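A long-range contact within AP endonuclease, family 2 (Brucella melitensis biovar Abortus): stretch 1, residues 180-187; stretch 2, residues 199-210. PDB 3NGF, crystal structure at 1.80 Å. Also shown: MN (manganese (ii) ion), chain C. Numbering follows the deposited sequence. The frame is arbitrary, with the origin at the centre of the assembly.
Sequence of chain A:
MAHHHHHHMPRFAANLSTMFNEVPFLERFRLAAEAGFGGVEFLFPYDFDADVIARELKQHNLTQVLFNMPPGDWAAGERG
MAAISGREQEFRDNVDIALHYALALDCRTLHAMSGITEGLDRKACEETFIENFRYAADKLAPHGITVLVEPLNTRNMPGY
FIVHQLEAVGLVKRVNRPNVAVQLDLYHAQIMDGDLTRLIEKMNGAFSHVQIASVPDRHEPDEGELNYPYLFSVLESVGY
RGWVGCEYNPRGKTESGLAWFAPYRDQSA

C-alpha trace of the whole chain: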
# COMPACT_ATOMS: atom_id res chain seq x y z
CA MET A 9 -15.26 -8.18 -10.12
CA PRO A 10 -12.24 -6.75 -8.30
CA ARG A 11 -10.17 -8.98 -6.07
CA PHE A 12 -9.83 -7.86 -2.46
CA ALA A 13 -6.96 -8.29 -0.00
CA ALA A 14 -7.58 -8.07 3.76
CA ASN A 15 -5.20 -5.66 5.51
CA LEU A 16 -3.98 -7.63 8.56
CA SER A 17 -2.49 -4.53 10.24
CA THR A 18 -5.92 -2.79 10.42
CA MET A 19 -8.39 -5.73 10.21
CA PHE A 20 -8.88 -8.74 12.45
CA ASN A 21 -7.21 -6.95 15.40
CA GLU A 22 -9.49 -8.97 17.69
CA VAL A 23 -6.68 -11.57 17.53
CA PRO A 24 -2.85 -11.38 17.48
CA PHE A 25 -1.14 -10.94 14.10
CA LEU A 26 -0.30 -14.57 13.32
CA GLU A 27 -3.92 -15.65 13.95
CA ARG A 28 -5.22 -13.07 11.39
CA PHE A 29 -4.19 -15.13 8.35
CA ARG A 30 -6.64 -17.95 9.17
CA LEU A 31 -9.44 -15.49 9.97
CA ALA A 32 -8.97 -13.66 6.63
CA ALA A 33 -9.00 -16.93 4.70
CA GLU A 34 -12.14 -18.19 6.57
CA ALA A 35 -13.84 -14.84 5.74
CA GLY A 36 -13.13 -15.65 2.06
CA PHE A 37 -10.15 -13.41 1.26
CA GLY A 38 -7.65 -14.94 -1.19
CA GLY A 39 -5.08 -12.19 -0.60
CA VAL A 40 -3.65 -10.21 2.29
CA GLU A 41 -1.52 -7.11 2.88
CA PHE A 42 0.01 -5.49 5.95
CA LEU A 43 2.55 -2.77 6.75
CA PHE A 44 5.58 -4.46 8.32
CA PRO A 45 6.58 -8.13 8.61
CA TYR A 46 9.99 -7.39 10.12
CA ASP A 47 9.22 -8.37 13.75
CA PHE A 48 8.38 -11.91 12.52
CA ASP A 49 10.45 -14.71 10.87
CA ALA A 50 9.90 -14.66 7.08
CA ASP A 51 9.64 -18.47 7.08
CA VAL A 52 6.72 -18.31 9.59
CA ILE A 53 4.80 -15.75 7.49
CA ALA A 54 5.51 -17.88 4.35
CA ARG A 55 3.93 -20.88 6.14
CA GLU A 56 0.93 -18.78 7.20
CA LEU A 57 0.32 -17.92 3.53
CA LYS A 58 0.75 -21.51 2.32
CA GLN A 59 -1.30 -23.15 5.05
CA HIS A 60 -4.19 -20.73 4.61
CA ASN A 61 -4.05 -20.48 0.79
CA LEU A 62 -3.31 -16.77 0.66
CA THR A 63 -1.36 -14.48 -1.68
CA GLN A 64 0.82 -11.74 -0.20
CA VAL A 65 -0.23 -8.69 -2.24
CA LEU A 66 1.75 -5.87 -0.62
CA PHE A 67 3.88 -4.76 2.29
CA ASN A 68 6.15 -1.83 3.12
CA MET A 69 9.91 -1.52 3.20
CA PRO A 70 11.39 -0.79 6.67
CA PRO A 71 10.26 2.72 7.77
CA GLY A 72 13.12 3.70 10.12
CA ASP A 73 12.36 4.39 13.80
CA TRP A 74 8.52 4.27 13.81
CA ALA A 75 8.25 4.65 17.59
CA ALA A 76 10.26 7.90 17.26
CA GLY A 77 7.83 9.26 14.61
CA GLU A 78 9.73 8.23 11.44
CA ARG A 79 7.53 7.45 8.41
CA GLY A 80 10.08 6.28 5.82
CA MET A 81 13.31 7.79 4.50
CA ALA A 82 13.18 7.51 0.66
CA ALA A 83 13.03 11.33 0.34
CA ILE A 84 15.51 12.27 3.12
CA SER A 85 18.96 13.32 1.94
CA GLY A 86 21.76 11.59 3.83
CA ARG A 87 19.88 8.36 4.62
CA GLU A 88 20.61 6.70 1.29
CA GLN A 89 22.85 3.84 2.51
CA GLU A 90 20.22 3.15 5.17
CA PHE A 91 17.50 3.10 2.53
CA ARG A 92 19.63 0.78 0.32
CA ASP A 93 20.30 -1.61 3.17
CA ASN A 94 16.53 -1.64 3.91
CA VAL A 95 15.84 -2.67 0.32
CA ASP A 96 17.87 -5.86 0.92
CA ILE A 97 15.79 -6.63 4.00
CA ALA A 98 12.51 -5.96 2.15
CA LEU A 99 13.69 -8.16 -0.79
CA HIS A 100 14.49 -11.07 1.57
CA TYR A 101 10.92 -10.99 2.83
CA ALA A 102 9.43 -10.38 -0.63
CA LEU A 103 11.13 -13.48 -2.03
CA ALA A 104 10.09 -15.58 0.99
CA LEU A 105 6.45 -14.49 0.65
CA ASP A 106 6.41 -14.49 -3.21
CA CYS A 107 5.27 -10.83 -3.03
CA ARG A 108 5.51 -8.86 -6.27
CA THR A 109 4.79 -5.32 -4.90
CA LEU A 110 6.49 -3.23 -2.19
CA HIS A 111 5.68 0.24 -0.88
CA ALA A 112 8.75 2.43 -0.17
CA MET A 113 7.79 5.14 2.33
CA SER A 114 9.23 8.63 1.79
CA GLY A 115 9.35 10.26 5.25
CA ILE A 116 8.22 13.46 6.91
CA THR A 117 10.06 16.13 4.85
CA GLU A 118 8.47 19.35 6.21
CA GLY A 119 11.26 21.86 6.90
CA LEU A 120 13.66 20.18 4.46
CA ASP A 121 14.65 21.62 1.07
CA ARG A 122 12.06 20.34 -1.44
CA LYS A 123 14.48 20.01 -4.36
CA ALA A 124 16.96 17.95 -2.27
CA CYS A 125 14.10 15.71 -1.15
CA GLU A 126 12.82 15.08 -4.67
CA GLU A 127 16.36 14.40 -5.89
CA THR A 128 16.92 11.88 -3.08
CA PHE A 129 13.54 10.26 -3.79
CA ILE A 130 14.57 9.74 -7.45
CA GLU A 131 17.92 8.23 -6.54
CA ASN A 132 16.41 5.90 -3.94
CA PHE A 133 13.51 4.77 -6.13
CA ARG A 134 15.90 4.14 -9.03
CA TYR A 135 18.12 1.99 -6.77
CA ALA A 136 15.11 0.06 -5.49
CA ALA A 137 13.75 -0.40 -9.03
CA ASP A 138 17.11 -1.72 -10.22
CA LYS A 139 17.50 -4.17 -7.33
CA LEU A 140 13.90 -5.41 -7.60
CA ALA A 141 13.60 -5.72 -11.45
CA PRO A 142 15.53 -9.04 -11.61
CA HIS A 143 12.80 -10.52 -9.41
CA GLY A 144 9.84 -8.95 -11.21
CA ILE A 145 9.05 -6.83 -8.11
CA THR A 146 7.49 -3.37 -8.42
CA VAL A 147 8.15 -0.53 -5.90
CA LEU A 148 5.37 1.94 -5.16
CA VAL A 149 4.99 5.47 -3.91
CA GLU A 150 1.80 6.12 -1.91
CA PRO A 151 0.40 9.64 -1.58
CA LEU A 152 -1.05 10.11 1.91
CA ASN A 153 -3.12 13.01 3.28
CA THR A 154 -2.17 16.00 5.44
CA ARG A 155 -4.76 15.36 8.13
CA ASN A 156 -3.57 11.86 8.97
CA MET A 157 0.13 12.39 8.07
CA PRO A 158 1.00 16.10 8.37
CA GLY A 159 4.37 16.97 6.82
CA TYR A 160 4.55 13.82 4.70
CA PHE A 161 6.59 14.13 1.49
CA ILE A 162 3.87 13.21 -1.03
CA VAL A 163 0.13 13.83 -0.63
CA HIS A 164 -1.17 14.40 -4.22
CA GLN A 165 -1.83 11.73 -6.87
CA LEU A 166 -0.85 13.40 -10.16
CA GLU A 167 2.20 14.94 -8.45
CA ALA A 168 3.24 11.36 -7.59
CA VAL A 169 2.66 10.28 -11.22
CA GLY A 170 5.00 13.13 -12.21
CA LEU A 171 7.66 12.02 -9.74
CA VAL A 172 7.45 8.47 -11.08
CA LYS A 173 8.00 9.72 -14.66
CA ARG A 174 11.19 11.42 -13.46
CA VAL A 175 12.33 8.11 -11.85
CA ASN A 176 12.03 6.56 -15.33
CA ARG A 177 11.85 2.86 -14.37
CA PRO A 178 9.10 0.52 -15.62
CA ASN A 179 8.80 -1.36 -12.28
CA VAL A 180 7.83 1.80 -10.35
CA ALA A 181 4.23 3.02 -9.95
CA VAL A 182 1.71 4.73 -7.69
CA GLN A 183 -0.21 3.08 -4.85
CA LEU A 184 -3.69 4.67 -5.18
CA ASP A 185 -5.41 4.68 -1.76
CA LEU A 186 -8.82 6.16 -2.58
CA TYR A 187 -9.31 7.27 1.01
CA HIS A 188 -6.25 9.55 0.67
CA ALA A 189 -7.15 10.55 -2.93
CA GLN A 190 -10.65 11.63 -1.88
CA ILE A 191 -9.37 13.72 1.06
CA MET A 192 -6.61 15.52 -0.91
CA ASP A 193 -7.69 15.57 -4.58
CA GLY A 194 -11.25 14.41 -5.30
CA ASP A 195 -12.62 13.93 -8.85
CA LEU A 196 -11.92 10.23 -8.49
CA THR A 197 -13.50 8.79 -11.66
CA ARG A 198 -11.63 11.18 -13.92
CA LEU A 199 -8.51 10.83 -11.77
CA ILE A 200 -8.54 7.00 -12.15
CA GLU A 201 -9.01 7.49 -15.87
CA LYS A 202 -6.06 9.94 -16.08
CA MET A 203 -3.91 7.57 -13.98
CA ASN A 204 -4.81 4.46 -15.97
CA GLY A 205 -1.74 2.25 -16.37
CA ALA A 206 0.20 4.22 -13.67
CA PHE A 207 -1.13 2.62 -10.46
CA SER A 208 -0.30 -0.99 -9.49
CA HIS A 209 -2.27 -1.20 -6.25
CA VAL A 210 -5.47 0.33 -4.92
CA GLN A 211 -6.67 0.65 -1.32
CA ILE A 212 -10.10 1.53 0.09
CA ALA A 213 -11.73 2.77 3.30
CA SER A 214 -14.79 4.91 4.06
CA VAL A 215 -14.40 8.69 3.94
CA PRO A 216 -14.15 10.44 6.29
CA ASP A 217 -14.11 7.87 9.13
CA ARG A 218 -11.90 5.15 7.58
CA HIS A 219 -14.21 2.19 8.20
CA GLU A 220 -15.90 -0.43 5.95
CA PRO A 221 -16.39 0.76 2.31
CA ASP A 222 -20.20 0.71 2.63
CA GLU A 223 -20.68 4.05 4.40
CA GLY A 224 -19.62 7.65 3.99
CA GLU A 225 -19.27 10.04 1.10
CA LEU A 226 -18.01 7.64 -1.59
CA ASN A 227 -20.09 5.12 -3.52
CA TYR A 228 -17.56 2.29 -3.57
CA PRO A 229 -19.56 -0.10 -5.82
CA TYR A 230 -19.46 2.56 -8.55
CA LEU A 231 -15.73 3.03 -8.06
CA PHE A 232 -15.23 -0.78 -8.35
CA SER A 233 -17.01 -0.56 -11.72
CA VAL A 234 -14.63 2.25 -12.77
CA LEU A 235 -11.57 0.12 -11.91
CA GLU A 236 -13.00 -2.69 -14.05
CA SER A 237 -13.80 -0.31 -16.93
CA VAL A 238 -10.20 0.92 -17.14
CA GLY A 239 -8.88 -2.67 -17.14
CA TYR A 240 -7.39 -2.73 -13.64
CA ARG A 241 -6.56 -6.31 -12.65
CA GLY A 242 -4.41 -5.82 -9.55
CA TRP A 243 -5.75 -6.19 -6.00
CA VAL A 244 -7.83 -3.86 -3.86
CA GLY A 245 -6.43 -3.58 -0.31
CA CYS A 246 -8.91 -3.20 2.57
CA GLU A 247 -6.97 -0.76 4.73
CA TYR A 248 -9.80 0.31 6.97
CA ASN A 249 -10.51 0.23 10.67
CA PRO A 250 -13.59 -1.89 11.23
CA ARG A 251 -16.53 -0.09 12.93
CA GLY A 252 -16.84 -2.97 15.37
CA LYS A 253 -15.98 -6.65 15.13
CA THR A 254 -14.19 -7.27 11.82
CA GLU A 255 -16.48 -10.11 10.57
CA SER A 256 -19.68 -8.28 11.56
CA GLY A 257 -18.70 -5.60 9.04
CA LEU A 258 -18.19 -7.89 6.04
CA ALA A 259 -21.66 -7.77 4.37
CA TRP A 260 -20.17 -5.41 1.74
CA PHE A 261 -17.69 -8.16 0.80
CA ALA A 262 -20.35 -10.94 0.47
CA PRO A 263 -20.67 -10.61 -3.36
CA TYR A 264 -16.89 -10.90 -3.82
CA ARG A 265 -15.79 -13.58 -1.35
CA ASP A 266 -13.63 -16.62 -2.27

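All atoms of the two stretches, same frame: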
# COMPACT_ATOMS: atom_id res chain seq x y z
N VAL A 180 8.18 0.82 -11.38
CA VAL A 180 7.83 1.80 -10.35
C VAL A 180 6.45 2.32 -10.72
O VAL A 180 6.18 2.56 -11.92
CB VAL A 180 8.84 2.96 -10.31
CG1 VAL A 180 8.41 4.04 -9.35
CG2 VAL A 180 10.24 2.46 -9.94
N ALA A 181 5.57 2.47 -9.73
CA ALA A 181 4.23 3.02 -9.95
C ALA A 181 3.66 3.63 -8.68
O ALA A 181 4.33 3.71 -7.66
CB ALA A 181 3.27 1.97 -10.51
N VAL A 182 2.43 4.09 -8.79
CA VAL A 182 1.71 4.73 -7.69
C VAL A 182 0.81 3.70 -7.00
O VAL A 182 0.22 2.82 -7.64
CB VAL A 182 0.85 5.88 -8.22
CG1 VAL A 182 0.02 6.55 -7.06
CG2 VAL A 182 1.75 6.93 -8.91
N GLN A 183 0.76 3.80 -5.67
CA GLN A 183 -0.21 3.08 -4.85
C GLN A 183 -1.37 4.06 -4.60
O GLN A 183 -1.20 5.06 -3.90
CB GLN A 183 0.45 2.66 -3.55
CG GLN A 183 -0.44 1.89 -2.56
CD GLN A 183 0.35 1.30 -1.43
OE1 GLN A 183 1.49 0.90 -1.60
NE2 GLN A 183 -0.26 1.23 -0.25
N LEU A 184 -2.51 3.78 -5.21
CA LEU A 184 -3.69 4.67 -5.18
C LEU A 184 -4.64 4.24 -4.06
O LEU A 184 -5.46 3.32 -4.23
CB LEU A 184 -4.38 4.59 -6.54
CG LEU A 184 -5.69 5.35 -6.76
CD1 LEU A 184 -5.54 6.82 -6.37
CD2 LEU A 184 -6.22 5.19 -8.21
N ASP A 185 -4.51 4.88 -2.90
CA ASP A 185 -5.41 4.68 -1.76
C ASP A 185 -6.53 5.74 -1.91
O ASP A 185 -6.28 6.97 -1.85
CB ASP A 185 -4.61 4.79 -0.46
CG ASP A 185 -5.43 4.59 0.80
OD1 ASP A 185 -6.61 4.94 0.80
OD2 ASP A 185 -4.89 4.12 1.84
N LEU A 186 -7.74 5.25 -2.18
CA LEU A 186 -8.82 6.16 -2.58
C LEU A 186 -9.30 6.99 -1.40
O LEU A 186 -9.90 8.08 -1.57
CB LEU A 186 -9.96 5.37 -3.24
CG LEU A 186 -9.62 4.79 -4.60
CD1 LEU A 186 -10.72 3.84 -5.06
CD2 LEU A 186 -9.38 5.92 -5.64
N TYR A 187 -9.05 6.49 -0.20
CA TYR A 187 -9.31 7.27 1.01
C TYR A 187 -8.43 8.56 0.98
O TYR A 187 -8.94 9.69 1.16
CB TYR A 187 -9.03 6.39 2.25
CG TYR A 187 -8.99 7.13 3.57
CD1 TYR A 187 -10.15 7.40 4.27
CD2 TYR A 187 -7.78 7.52 4.12
CE1 TYR A 187 -10.11 8.11 5.49
CE2 TYR A 187 -7.73 8.19 5.33
CZ TYR A 187 -8.88 8.50 6.00
OH TYR A 187 -8.80 9.18 7.20
N LEU A 199 -9.88 11.03 -12.23
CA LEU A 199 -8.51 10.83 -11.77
C LEU A 199 -8.01 9.41 -12.14
O LEU A 199 -6.91 9.25 -12.67
CB LEU A 199 -8.44 10.99 -10.27
CG LEU A 199 -7.08 10.92 -9.60
CD1 LEU A 199 -6.15 12.01 -10.13
CD2 LEU A 199 -7.23 11.03 -8.03
N ILE A 200 -8.84 8.41 -11.83
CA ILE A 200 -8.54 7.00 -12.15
C ILE A 200 -8.29 6.85 -13.63
O ILE A 200 -7.31 6.19 -14.04
CB ILE A 200 -9.67 6.03 -11.69
CG1 ILE A 200 -9.71 5.98 -10.16
CG2 ILE A 200 -9.45 4.63 -12.29
CD1 ILE A 200 -10.93 5.23 -9.55
N GLU A 201 -9.14 7.50 -14.42
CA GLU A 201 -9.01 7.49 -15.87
C GLU A 201 -7.71 8.14 -16.37
O GLU A 201 -7.05 7.59 -17.28
CB GLU A 201 -10.26 8.11 -16.50
CG GLU A 201 -11.48 7.17 -16.37
CD GLU A 201 -12.80 7.80 -16.73
OE1 GLU A 201 -12.85 9.02 -16.89
OE2 GLU A 201 -13.79 7.05 -16.88
N LYS A 202 -7.33 9.27 -15.75
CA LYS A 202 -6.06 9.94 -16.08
C LYS A 202 -4.87 9.07 -15.67
O LYS A 202 -3.84 9.06 -16.35
CB LYS A 202 -5.93 11.29 -15.37
CG LYS A 202 -6.91 12.36 -15.76
CD LYS A 202 -7.08 13.39 -14.60
CE LYS A 202 -7.72 14.68 -15.05
NZ LYS A 202 -7.82 15.71 -13.96
N MET A 203 -5.01 8.35 -14.56
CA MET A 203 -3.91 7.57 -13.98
C MET A 203 -3.83 6.16 -14.56
O MET A 203 -3.01 5.36 -14.12
CB MET A 203 -4.04 7.48 -12.46
CG MET A 203 -3.80 8.81 -11.71
SD MET A 203 -4.11 8.70 -9.94
CE MET A 203 -2.67 7.69 -9.44
N ASN A 204 -4.69 5.84 -15.52
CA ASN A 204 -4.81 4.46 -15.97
C ASN A 204 -3.46 3.99 -16.48
O ASN A 204 -2.80 4.69 -17.24
CB ASN A 204 -5.86 4.32 -17.03
CG ASN A 204 -6.11 2.87 -17.42
OD1 ASN A 204 -5.98 1.95 -16.58
ND2 ASN A 204 -6.47 2.66 -18.68
N GLY A 205 -3.06 2.81 -16.03
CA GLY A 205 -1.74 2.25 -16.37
C GLY A 205 -0.59 2.76 -15.50
O GLY A 205 0.56 2.34 -15.71
N ALA A 206 -0.86 3.65 -14.54
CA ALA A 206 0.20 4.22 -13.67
C ALA A 206 0.04 3.87 -12.18
O ALA A 206 0.87 4.27 -11.37
CB ALA A 206 0.26 5.74 -13.84
N PHE A 207 -1.00 3.12 -11.82
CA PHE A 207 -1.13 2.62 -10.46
C PHE A 207 -1.18 1.10 -10.46
O PHE A 207 -1.86 0.51 -11.30
CB PHE A 207 -2.35 3.24 -9.72
CG PHE A 207 -3.67 2.98 -10.36
CD1 PHE A 207 -4.14 3.81 -11.38
CD2 PHE A 207 -4.47 1.93 -9.94
CE1 PHE A 207 -5.37 3.57 -11.99
CE2 PHE A 207 -5.70 1.69 -10.55
CZ PHE A 207 -6.14 2.51 -11.58
N SER A 208 -0.43 0.48 -9.54
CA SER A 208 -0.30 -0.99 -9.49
C SER A 208 -1.00 -1.60 -8.27
O SER A 208 -1.03 -2.82 -8.11
CB SER A 208 1.16 -1.41 -9.48
OG SER A 208 1.78 -1.07 -10.70
N HIS A 209 -1.54 -0.74 -7.41
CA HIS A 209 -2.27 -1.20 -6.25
C HIS A 209 -3.26 -0.10 -5.90
O HIS A 209 -3.01 1.08 -6.16
CB HIS A 209 -1.33 -1.50 -5.08
CG HIS A 209 -1.99 -2.25 -3.95
ND1 HIS A 209 -2.62 -3.46 -4.14
CD2 HIS A 209 -2.16 -1.93 -2.65
CE1 HIS A 209 -3.15 -3.86 -2.99
NE2 HIS A 209 -2.88 -2.95 -2.07
N VAL A 210 -4.38 -0.53 -5.34
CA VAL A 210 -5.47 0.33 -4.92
C VAL A 210 -5.80 -0.09 -3.48
O VAL A 210 -5.72 -1.26 -3.13
CB VAL A 210 -6.70 0.19 -5.85
CG1 VAL A 210 -7.91 1.01 -5.30
CG2 VAL A 210 -6.35 0.61 -7.28
MN MN C . -2.91 3.29 2.38
O HOH W 1 -0.75 2.22 2.93
O HOH W 2 -2.46 4.59 4.18

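Two parallel strands, joined by backbone hydrogen bonds and backed by a helix, form this contact, which buries 596 Å² counted over both sides. Val182 N donates to Ala206 O (3.0 Å), and Val182 O accepts from Ser208 N (3.1 Å), so Val182 straddles Phe207, its partner in the register. The chain turns a corner at Ser208, and pairing resumes where Leu184 N donates to His209 O (2.9 Å). The close approaches of Phe207 CA to Val182 O and of Val210 CA to Leu184 O, both 3.1 Å, are CA-H...O contacts that accompany the parallel pairing.

Val182, Leu184, Phe207 and Val210 point to one face of the sheet, and there the main bump is Leu184, which loses 129 Å² to the other stretch. Leu184 CD2 sits almost squarely over the face of the Phe207 ring, 3.9 Å from the centroid and 7° off the normal, and lies 4.1 Å from Ile200 CG1; Leu184 CD1 is 4.3 Å from Met203 SD. Leucine's branched end is broad enough to touch Phe207, Ile200 and Met203 at once. Phe207, with chi1 near +60°, supplies a broad flat surface. The long, flexible Met203 extends from the end of the helix to bring CE within 3.8 Å of Val182 CG1. Farther along, Leu186 CD1 packs against Val210 CG1 at 4.0 Å.

At Ala181 the space is tight: its CB is 3.4 Å from both Ala206 O and Ser208 OG, a fit suited to a small methyl. On the face shared by Gln183 and His209, Gln183 CG lies 4.2 Å from His209 CD2, at the ring's edge. The type II turn from Met203 to Ala206 leads into the strand, with Gly205 accommodating a positive phi. Beyond the pairing, Asp185 points away from the second stretch and binds manganese through OD2 at 2.2 Å.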